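Phosphoserine aminotransferase SerC (Cytophaga hutchinsonii ATCC 33406, PDB 3FFR) catalyses the pyridoxal-phosphate-dependent transfer of an amino group between phosphoserine and 2-oxoglutarate, a step of serine biosynthesis, as a class-V aminotransferase. Local coordinates at the interface of chains A and B. Numbering follows the deposited sequence. Chains: chain A/B, Phosphoserine aminotransferase SerC.

The interface of chains A and B. Residues chain A 7, 12-15, 196; chain B 32-33.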
loop_
_atom_site.group_PDB
_atom_site.type_symbol
_atom_site.label_atom_id
_atom_site.label_comp_id
_atom_site.label_asym_id
_atom_site.label_seq_id
_atom_site.Cartn_x
_atom_site.Cartn_y
_atom_site.Cartn_z
ATOM N N TYR A 7 -7.644 22.882 0.184
ATOM C CA TYR A 7 -8.697 21.890 0.344
ATOM C C TYR A 7 -9.011 21.568 1.803
ATOM O O TYR A 7 -8.192 20.977 2.487
ATOM C CB TYR A 7 -8.262 20.586 -0.371
ATOM C CG TYR A 7 -8.179 20.653 -1.872
ATOM C CD1 TYR A 7 -7.138 21.316 -2.510
ATOM C CD2 TYR A 7 -9.119 20.013 -2.657
ATOM C CE1 TYR A 7 -7.060 21.362 -3.875
ATOM C CE2 TYR A 7 -9.046 20.049 -4.017
ATOM C CZ TYR A 7 -8.020 20.722 -4.632
ATOM O OH TYR A 7 -7.958 20.743 -6.002
ATOM N N PRO A 12 -8.380 12.228 1.257
ATOM C CA PRO A 12 -7.167 13.041 1.268
ATOM C C PRO A 12 -7.462 14.490 1.552
ATOM O O PRO A 12 -8.610 14.930 1.488
ATOM C CB PRO A 12 -6.639 12.871 -0.166
ATOM C CG PRO A 12 -7.129 11.500 -0.568
ATOM C CD PRO A 12 -8.502 11.447 0.015
ATOM N N SER A 13 -6.418 15.233 1.898
ATOM C CA SER A 13 -6.594 16.640 2.261
ATOM C C SER A 13 -5.314 17.420 1.989
ATOM O O SER A 13 -4.321 16.884 1.496
ATOM C CB SER A 13 -7.028 16.803 3.721
ATOM O OG SER A 13 -7.570 18.098 3.991
ATOM N N GLU A 14 -5.343 18.691 2.353
ATOM C CA GLU A 14 -4.196 19.557 2.179
ATOM C C GLU A 14 -2.948 18.891 2.817
ATOM O O GLU A 14 -2.990 18.405 3.945
ATOM C CB GLU A 14 -4.493 20.925 2.806
ATOM C CG GLU A 14 -3.605 22.055 2.413
ATOM C CD GLU A 14 -3.667 22.437 0.937
ATOM O OE1 GLU A 14 -4.681 22.219 0.216
ATOM O OE2 GLU A 14 -2.657 22.999 0.512
ATOM N N LEU A 15 -1.837 18.831 2.068
ATOM C CA LEU A 15 -0.614 18.239 2.626
ATOM C C LEU A 15 -0.025 19.149 3.710
ATOM O O LEU A 15 -0.114 20.377 3.666
ATOM C CB LEU A 15 0.434 17.934 1.539
ATOM C CG LEU A 15 -0.051 17.063 0.386
ATOM C CD1 LEU A 15 1.136 16.710 -0.550
ATOM C CD2 LEU A 15 -0.716 15.781 0.854
ATOM N N PRO A 196 0.299 12.268 1.377
ATOM C CA PRO A 196 -0.484 11.584 0.363
ATOM C C PRO A 196 -0.905 10.210 0.886
ATOM O O PRO A 196 -0.237 9.636 1.709
ATOM C CB PRO A 196 0.512 11.380 -0.777
ATOM C CG PRO A 196 1.497 12.464 -0.609
ATOM C CD PRO A 196 1.674 12.523 0.911
ATOM N N GLY B 32 -1.766 14.592 -4.471
ATOM C CA GLY B 32 -1.804 13.926 -3.151
ATOM C C GLY B 32 -2.937 14.415 -2.257
ATOM O O GLY B 32 -3.233 13.842 -1.185
ATOM N N VAL B 33 -3.600 15.446 -2.757
ATOM C CA VAL B 33 -4.669 16.154 -2.047
ATOM C C VAL B 33 -6.062 15.833 -2.575
ATOM O O VAL B 33 -7.046 15.845 -1.827
ATOM C CB VAL B 33 -4.431 17.705 -2.123
ATOM C CG1 VAL B 33 -5.579 18.510 -1.471
ATOM C CG2 VAL B 33 -3.077 18.069 -1.460
HETATM O O HOH W 1 -3.776 13.778 1.528
#
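Residues A:Pro12 to A:Leu15, a loop that starts at A:Pro12, which follows a cis peptide bond, and is extended at A:Ser13, lie against the loop B:Gly32-B:Val33, whose backbone is turned at B:Val33. The patch belongs to a two-fold symmetric interface between identical chains, and the exchanged pair repeats it; such dimers are the usual form of this aminotransferase family. B:Val33 is the knob, with 90 Å² of its surface hidden by chain A, and its two methyls are directed to separate surfaces. CG1, anti to the backbone N (chi1 176°), sits over the face of the A:Tyr7 ring, 3.8 Å from the centroid, a CH-pi contact. It is displaced towards the root of the ring, as its equal approaches to CG and CD1 and its longer one to CE1 show; the phenol end carries none of this contact. Replacing A:Tyr7 with an alanine would probably leave CG1 of B:Val33 without its aromatic floor and open a gap beside the valine. CG2 points instead to A:Leu15, whose branch carbon CG lies 3.7 Å from it, and to the backbone carbonyl O of A:Ser13. The A:Pro12 ring closes the backbone side of the valine, its CB 3.4 Å from the carbonyl O of B:Val33. Behind the aromatic floor, the backbone N of A:Tyr7 donates to the carboxylate OE1 of A:Glu14 at 3.0 Å, nearly straight (169° at H) but on the anti side and tilted from the carboxylate plane. This second-shell bond ties strand 6-8 to the loop. OE1 also lies at the edge of the A:Tyr7 ring, in plane. One polar link across the patch runs through a water: the backbone N of A:Ser13 bonds to it, and the water oxygen lies 2.8 Å from the carbonyl O of B:Gly32.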